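Local coordinates for protein putative nucleotide sugar epimerase/ dehydratase (Bordetella bronchiseptica, PDB 2Q1S) that binds NADH through a Rossmann fold and probably acts as a nucleotide-sugar epimerase or dehydratase in lipopolysaccharide O-antigen biosynthesis, at residues A[229-234]-A[238-243]; A[302-307]-A[349-354]. All coordinates share one frame; numbering follows the deposited sequence. Where two conformers were deposited one is given.

Contact 1: residues A[229-234]-A[238-243]; sequences TVWRNV and FIYKAL. With NAI (1,4-dihydronicotinamide adenine dinucleotide), chain B.
V234 and F238 join through the opening backbone turn of helix 234-243: F238 N donates to V234 O at 2.8 Å, with N233 at the N-cap just before. The side chains of the same pair meet as well. V234 CG2, set anti to the backbone N, lies over one face of the F238 ring in a CH-pi contact, shifted toward the rim and 3.5 Å from F238 CZ. The F238 ring in turn rests on I293 and I300 of helix 293-304.

W231, centre of an inverse gamma turn, reaches the helix with the far end of its indole. W231 CZ3 sits 3.9 Å from Y240 CD2, which meets the indole at its edge, in plane. K241 approaches over a face: its NZ stands 4.8 Å from the centroid of the six-membered ring and only 3° off the normal, a cation-pi contact, while V230 CG1 lies over the centre of the opposite face. The polar end of Y240 is held elsewhere, its OH hydrogen-bonded to E362 OE2.

R232 takes no part in the helix contact and serves the cofactor instead. Bent at chi3 (57°), its chain brings the guanidinium edge-on to the cofactor, and NH2 donates to O2A of the NADH pyrophosphate at 3.0 Å. E216 takes NE in a salt bridge and also accepts from N233 ND2, and NH1 reaches S68 O. With all three guanidinium nitrogens engaged, R232 is fixed in rotation, and its positive charge probably helps to balance the pyrophosphate.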
loop_
_atom_site.group_PDB
_atom_site.type_symbol
_atom_site.label_atom_id
_atom_site.label_comp_id
_atom_site.label_asym_id
_atom_site.label_seq_id
_atom_site.Cartn_x
_atom_site.Cartn_y
_atom_site.Cartn_z
ATOM N N THR A 229 -10.122 21.739 2.696
ATOM C CA THR A 229 -11.487 21.297 2.420
ATOM C C THR A 229 -12.219 22.415 1.664
ATOM O O THR A 229 -12.967 22.171 0.711
ATOM C CB THR A 229 -12.258 20.971 3.721
ATOM O OG1 THR A 229 -11.802 19.721 4.264
ATOM C CG2 THR A 229 -13.782 20.872 3.474
ATOM N N VAL A 230 -11.973 23.647 2.095
ATOM C CA VAL A 230 -12.535 24.817 1.393
ATOM C C VAL A 230 -11.680 25.159 0.158
ATOM O O VAL A 230 -12.147 25.041 -0.970
ATOM C CB VAL A 230 -12.700 26.013 2.327
ATOM C CG1 VAL A 230 -13.204 27.211 1.517
ATOM C CG2 VAL A 230 -13.720 25.672 3.420
ATOM N N TRP A 231 -10.415 25.512 0.401
ATOM C CA TRP A 231 -9.466 25.944 -0.618
ATOM C C TRP A 231 -8.809 24.729 -1.242
ATOM O O TRP A 231 -7.647 24.418 -0.982
ATOM C CB TRP A 231 -8.436 26.897 0.024
ATOM C CG TRP A 231 -9.108 27.979 0.850
ATOM C CD1 TRP A 231 -9.079 28.140 2.214
ATOM C CD2 TRP A 231 -9.988 28.994 0.349
ATOM N NE1 TRP A 231 -9.860 29.236 2.584
ATOM C CE2 TRP A 231 -10.419 29.781 1.456
ATOM C CE3 TRP A 231 -10.417 29.348 -0.939
ATOM C CZ2 TRP A 231 -11.283 30.873 1.306
ATOM C CZ3 TRP A 231 -11.275 30.428 -1.089
ATOM C CH2 TRP A 231 -11.696 31.183 0.031
ATOM N N ARG A 232 -9.568 24.060 -2.101
ATOM C CA ARG A 232 -9.206 22.729 -2.605
ATOM C C ARG A 232 -7.967 22.701 -3.470
ATOM O O ARG A 232 -7.160 21.768 -3.374
ATOM C CB ARG A 232 -10.344 22.146 -3.435
ATOM C CG ARG A 232 -11.556 21.733 -2.645
ATOM C CD ARG A 232 -12.659 21.349 -3.626
ATOM N NE ARG A 232 -12.352 20.279 -4.595
ATOM C CZ ARG A 232 -12.919 19.075 -4.576
ATOM N NH1 ARG A 232 -13.746 18.765 -3.566
ATOM N NH2 ARG A 232 -12.717 18.208 -5.567
ATOM N N ASN A 233 -7.863 23.691 -4.356
ATOM C CA ASN A 233 -6.804 23.728 -5.359
ATOM C C ASN A 233 -6.646 25.174 -5.825
ATOM O O ASN A 233 -7.556 25.989 -5.646
ATOM C CB ASN A 233 -7.208 22.836 -6.535
ATOM C CG ASN A 233 -6.866 21.375 -6.299
ATOM O OD1 ASN A 233 -5.695 21.029 -6.096
ATOM N ND2 ASN A 233 -7.864 20.503 -6.371
ATOM N N VAL A 234 -5.500 25.470 -6.430
ATOM C CA VAL A 234 -5.128 26.841 -6.759
ATOM C C VAL A 234 -6.106 27.486 -7.750
ATOM O O VAL A 234 -6.509 28.629 -7.559
ATOM C CB VAL A 234 -3.656 26.965 -7.219
ATOM C CG1 VAL A 234 -3.381 26.121 -8.484
ATOM C CG2 VAL A 234 -3.224 28.434 -7.367
ATOM N N PHE A 238 -8.225 30.788 -6.884
ATOM C CA PHE A 238 -7.947 32.043 -7.590
ATOM C C PHE A 238 -9.175 32.603 -8.296
ATOM O O PHE A 238 -9.401 33.812 -8.260
ATOM C CB PHE A 238 -6.819 31.869 -8.605
ATOM C CG PHE A 238 -5.440 31.858 -8.009
ATOM C CD1 PHE A 238 -5.234 31.903 -6.627
ATOM C CD2 PHE A 238 -4.338 31.832 -8.853
ATOM C CE1 PHE A 238 -3.944 31.897 -6.102
ATOM C CE2 PHE A 238 -3.044 31.808 -8.340
ATOM C CZ PHE A 238 -2.843 31.846 -6.958
ATOM N N ILE A 239 -9.958 31.736 -8.935
ATOM C CA ILE A 239 -11.174 32.172 -9.646
ATOM C C ILE A 239 -12.170 32.778 -8.664
ATOM O O ILE A 239 -12.744 33.863 -8.899
ATOM C CB ILE A 239 -11.806 31.026 -10.472
ATOM C CG1 ILE A 239 -10.899 30.705 -11.665
ATOM C CG2 ILE A 239 -13.209 31.400 -10.957
ATOM C CD1 ILE A 239 -11.321 29.469 -12.467
ATOM N N TYR A 240 -12.357 32.084 -7.550
ATOM C CA TYR A 240 -13.274 32.593 -6.533
ATOM C C TYR A 240 -12.838 33.983 -6.046
ATOM O O TYR A 240 -13.643 34.934 -6.066
ATOM C CB TYR A 240 -13.400 31.617 -5.349
ATOM C CG TYR A 240 -14.282 32.158 -4.248
ATOM C CD1 TYR A 240 -15.677 32.111 -4.351
ATOM C CD2 TYR A 240 -13.721 32.770 -3.121
ATOM C CE1 TYR A 240 -16.491 32.653 -3.349
ATOM C CE2 TYR A 240 -14.514 33.277 -2.110
ATOM C CZ TYR A 240 -15.896 33.231 -2.232
ATOM O OH TYR A 240 -16.680 33.757 -1.227
ATOM N N LYS A 241 -11.569 34.104 -5.639
ATOM C CA LYS A 241 -11.054 35.354 -5.058
ATOM C C LYS A 241 -11.061 36.487 -6.090
ATOM O O LYS A 241 -11.364 37.644 -5.755
ATOM C CB LYS A 241 -9.660 35.150 -4.455
ATOM C CG LYS A 241 -9.683 34.357 -3.149
ATOM C CD LYS A 241 -8.304 34.017 -2.615
ATOM C CE LYS A 241 -8.399 33.777 -1.096
ATOM N NZ LYS A 241 -7.169 33.162 -0.530
ATOM N N ALA A 242 -10.730 36.154 -7.339
ATOM C CA ALA A 242 -10.760 37.126 -8.441
ATOM C C ALA A 242 -12.171 37.650 -8.700
ATOM O O ALA A 242 -12.375 38.867 -8.852
ATOM C CB ALA A 242 -10.191 36.519 -9.693
ATOM N N LEU A 243 -13.140 36.738 -8.726
ATOM C CA LEU A 243 -14.560 37.097 -8.841
ATOM C C LEU A 243 -15.076 37.971 -7.692
ATOM O O LEU A 243 -16.056 38.682 -7.860
ATOM C CB LEU A 243 -15.429 35.834 -8.984
ATOM C CG LEU A 243 -15.422 35.103 -10.337
ATOM C CD1 LEU A 243 -16.370 33.927 -10.258
ATOM C CD2 LEU A 243 -15.862 36.052 -11.458
HETATM P PA NAI B . -13.111 14.561 -5.621
HETATM O O1A NAI B . -12.802 14.582 -4.167
HETATM O O2A NAI B . -14.056 15.639 -6.201
HETATM O O5B NAI B . -13.615 13.176 -6.082
HETATM C C5B NAI B . -13.475 11.962 -5.336
HETATM C C4B NAI B . -14.835 11.359 -5.027
HETATM O O4B NAI B . -14.645 10.181 -4.251
HETATM C C3B NAI B . -15.706 12.331 -4.189
HETATM O O3B NAI B . -16.995 12.483 -4.807
HETATM C C2B NAI B . -15.863 11.590 -2.869
HETATM O O2B NAI B . -17.111 11.788 -2.136
HETATM C C1B NAI B . -15.739 10.130 -3.309
HETATM N N9A NAI B . -15.424 9.195 -2.243
HETATM C C8A NAI B . -14.568 9.391 -1.195
HETATM N N7A NAI B . -14.517 8.278 -0.459
HETATM C C5A NAI B . -15.323 7.328 -1.012
HETATM C C6A NAI B . -15.723 5.943 -0.727
HETATM N N6A NAI B . -15.264 5.254 0.325
HETATM N N1A NAI B . -16.599 5.306 -1.565
HETATM C C2A NAI B . -17.083 5.991 -2.636
HETATM N N3A NAI B . -16.779 7.250 -2.991
HETATM C C4A NAI B . -15.894 7.976 -2.220
HETATM O O3 NAI B . -11.677 14.723 -6.311
HETATM P PN NAI B . -11.272 14.638 -7.883
HETATM O O1N NAI B . -10.295 15.662 -8.178
HETATM O O2N NAI B . -12.565 14.470 -8.640
HETATM O O5D NAI B . -10.554 13.166 -7.924
HETATM C C5D NAI B . -11.035 12.102 -8.764
HETATM C C4D NAI B . -9.895 11.092 -8.909
HETATM O O4D NAI B . -8.839 11.696 -9.617
HETATM C C3D NAI B . -9.268 10.707 -7.568
HETATM O O3D NAI B . -9.003 9.299 -7.611
HETATM C C2D NAI B . -8.012 11.521 -7.502
HETATM O O2D NAI B . -7.012 10.887 -6.660
HETATM C C1D NAI B . -7.575 11.546 -8.940
HETATM N N1N NAI B . -6.713 12.651 -9.271
HETATM C C2N NAI B . -7.171 13.942 -9.374
HETATM C C3N NAI B . -6.315 14.982 -9.723
HETATM C C7N NAI B . -6.801 16.424 -9.826
HETATM O O7N NAI B . -6.000 17.281 -10.158
HETATM N N7N NAI B . -8.114 16.654 -9.570
HETATM C C4N NAI B . -4.956 14.709 -10.039
HETATM C C5N NAI B . -4.525 13.354 -9.961
HETATM C C6N NAI B . -5.432 12.354 -9.611
#

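Contact 2: residues A[302-307]-A[349-354]; sequences EITGNN and KTIEWT
I351 meets I303 and T304 where two helices of the C-terminal part of this extended short-chain dehydrogenase/reductase fold pack together, the end of helix 293-304 against the body of helix 343-356. No hydrogen bond spans the pair; the contact is apolar, and the nearest CA atoms, those of T304 and I351, are 7.6 Å apart.

The tight part is built round I351, which is buried and points toward the other helix. Its tip does most of the touching: the two isoleucine side chains slant across each other, and I351 CD1 fits against the branch point of I303, 3.6 Å from I303 CG2 and 3.7 Å from I303 CB. The second branch of I351 turns to T304, where the two CG2 methyls lie 3.9 Å apart and the side chains cross at about a right angle. The two branches of T304 do different work. With chi1 at 58°, OG1 is held between the backbone N and the carbonyl carbon, back toward its own helix, where it bonds I300 O; the methyl is what remains to face I351.

The contact loosens outward: I303, for all its close touch with I351, is partly exposed, and E352, next to I351 in sequence, is exposed and not modelled beyond CG. Past T304 the chain breaks out of the helix at G305, whose phi of 83° suits glycine, and runs on to N307, exposed and deposited in two conformers. N306 between them is held instead, its ND2 bonding N301 OD1 and M246 O.

Within helix 343-356 the T354 hydroxyl is satisfied locally: T350 O accepts both T354 N and T354 OG1, the hydroxyl at 2.7 Å and lying above the carbonyl plane.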
loop_
_atom_site.group_PDB
_atom_site.type_symbol
_atom_site.label_atom_id
_atom_site.label_comp_id
_atom_site.label_asym_id
_atom_site.label_seq_id
_atom_site.Cartn_x
_atom_site.Cartn_y
_atom_site.Cartn_z
ATOM N N GLU A 302 -7.274 38.868 -15.721
ATOM C CA GLU A 302 -7.650 39.536 -16.967
ATOM C C GLU A 302 -9.059 39.125 -17.443
ATOM O O GLU A 302 -9.821 39.971 -17.905
ATOM C CB GLU A 302 -6.566 39.355 -18.042
ATOM C CG GLU A 302 -6.786 38.205 -19.033
ATOM C CD GLU A 302 -7.594 38.637 -20.260
ATOM O OE1 GLU A 302 -7.712 39.853 -20.512
ATOM O OE2 GLU A 302 -8.115 37.744 -20.966
ATOM N N ILE A 303 -9.407 37.845 -17.294
ATOM C CA ILE A 303 -10.731 37.346 -17.690
ATOM C C ILE A 303 -11.841 37.854 -16.750
ATOM O O ILE A 303 -12.962 38.171 -17.200
ATOM C CB ILE A 303 -10.774 35.784 -17.758
ATOM C CG1 ILE A 303 -9.769 35.225 -18.778
ATOM C CG2 ILE A 303 -12.179 35.282 -18.110
ATOM C CD1 ILE A 303 -9.498 33.708 -18.660
ATOM N N THR A 304 -11.536 37.933 -15.452
ATOM C CA THR A 304 -12.523 38.367 -14.452
ATOM C C THR A 304 -12.643 39.877 -14.300
ATOM O O THR A 304 -13.656 40.349 -13.794
ATOM C CB THR A 304 -12.263 37.766 -13.047
ATOM O OG1 THR A 304 -10.948 38.119 -12.604
ATOM C CG2 THR A 304 -12.413 36.244 -13.069
ATOM N N GLY A 305 -11.617 40.628 -14.708
ATOM C CA GLY A 305 -11.579 42.075 -14.522
ATOM C C GLY A 305 -11.085 42.447 -13.133
ATOM O O GLY A 305 -11.371 43.518 -12.632
ATOM N N ASN A 306 -10.335 41.538 -12.503
ATOM C CA ASN A 306 -9.772 41.822 -11.181
ATOM C C ASN A 306 -8.539 42.725 -11.319
ATOM O O ASN A 306 -7.493 42.291 -11.825
ATOM C CB ASN A 306 -9.423 40.497 -10.493
ATOM C CG ASN A 306 -9.070 40.666 -9.022
ATOM O OD1 ASN A 306 -9.390 41.674 -8.394
ATOM N ND2 ASN A 306 -8.401 39.644 -8.461
ATOM N N ASN A 307 -8.676 43.976 -10.876
ATOM C CA ASN A 307 -7.652 45.003 -11.081
ATOM C C ASN A 307 -6.620 45.109 -9.952
ATOM O O ASN A 307 -5.756 46.001 -9.969
ATOM C CB ASN A 307 -8.314 46.369 -11.318
ATOM C CG ASN A 307 -9.282 46.358 -12.490
ATOM O OD1 ASN A 307 -8.932 45.948 -13.602
ATOM N ND2 ASN A 307 -10.506 46.820 -12.246
ATOM N N LYS A 349 -14.157 28.924 -19.691
ATOM C CA LYS A 349 -15.240 27.994 -19.410
ATOM C C LYS A 349 -15.459 27.814 -17.907
ATOM O O LYS A 349 -16.589 27.785 -17.438
ATOM C CB LYS A 349 -15.004 26.644 -20.099
ATOM C CG LYS A 349 -15.354 26.674 -21.579
ATOM C CD LYS A 349 -14.844 25.456 -22.328
ATOM C CE LYS A 349 -15.300 25.443 -23.802
ATOM N NZ LYS A 349 -14.477 24.479 -24.593
ATOM N N THR A 350 -14.363 27.659 -17.164
ATOM C CA THR A 350 -14.417 27.497 -15.710
ATOM C C THR A 350 -14.963 28.713 -14.986
ATOM O O THR A 350 -15.837 28.581 -14.122
ATOM C CB THR A 350 -13.016 27.134 -15.171
ATOM O OG1 THR A 350 -12.525 26.021 -15.907
ATOM C CG2 THR A 350 -13.081 26.745 -13.691
ATOM N N ILE A 351 -14.477 29.892 -15.362
ATOM C CA ILE A 351 -14.937 31.161 -14.798
ATOM C C ILE A 351 -16.427 31.370 -15.134
ATOM O O ILE A 351 -17.224 31.747 -14.277
ATOM C CB ILE A 351 -14.042 32.316 -15.307
ATOM C CG1 ILE A 351 -12.619 32.182 -14.726
ATOM C CG2 ILE A 351 -14.674 33.722 -14.999
ATOM C CD1 ILE A 351 -11.518 32.829 -15.574
ATOM N N GLU A 352 -16.824 31.073 -16.374
ATOM C CA GLU A 352 -18.240 31.226 -16.739
ATOM C C GLU A 352 -19.102 30.385 -15.812
ATOM O O GLU A 352 -20.065 30.874 -15.240
ATOM C CB GLU A 352 -18.482 30.861 -18.209
ATOM C CG GLU A 352 -17.889 31.839 -19.179
ATOM N N TRP A 353 -18.712 29.120 -15.610
ATOM C CA TRP A 353 -19.479 28.241 -14.732
ATOM C C TRP A 353 -19.485 28.726 -13.280
ATOM O O TRP A 353 -20.514 28.661 -12.596
ATOM C CB TRP A 353 -18.939 26.797 -14.812
ATOM C CG TRP A 353 -19.572 25.877 -13.799
ATOM C CD1 TRP A 353 -20.722 25.137 -13.942
ATOM C CD2 TRP A 353 -19.066 25.578 -12.488
ATOM N NE1 TRP A 353 -20.943 24.382 -12.794
ATOM C CE2 TRP A 353 -19.970 24.668 -11.878
ATOM C CE3 TRP A 353 -17.942 26.010 -11.764
ATOM C CZ2 TRP A 353 -19.770 24.156 -10.570
ATOM C CZ3 TRP A 353 -17.736 25.491 -10.446
ATOM C CH2 TRP A 353 -18.678 24.608 -9.867
ATOM N N THR A 354 -18.336 29.191 -12.803
ATOM C CA THR A 354 -18.225 29.666 -11.421
ATOM C C THR A 354 -19.125 30.888 -11.171
ATOM O O THR A 354 -19.822 30.966 -10.152
ATOM C CB THR A 354 -16.759 29.966 -11.057
ATOM O OG1 THR A 354 -15.951 28.852 -11.465
ATOM C CG2 THR A 354 -16.608 30.226 -9.539
#

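Helix 234-243 joins the two contacts. Their centres are about 12 Å apart, and this helix, part of contact 1, lies against both helices of contact 2: A242 CB touches T304 OG1 at 3.4 Å, while I239 CD1 meets T350 CG2 at 3.5 Å and I351 CG1 at 3.8 Å. Contact 1 holds a residue that binds the cofactor, R232. It also lies beside the protein's known UDP site, though this chain holds no UDP: the side chains of K241 and P249 are about 4 Å apart, as are those of V234 and R258. The T304 side chain of contact 2 is about 12 Å from that of P249, so this helix packing is farther from that site.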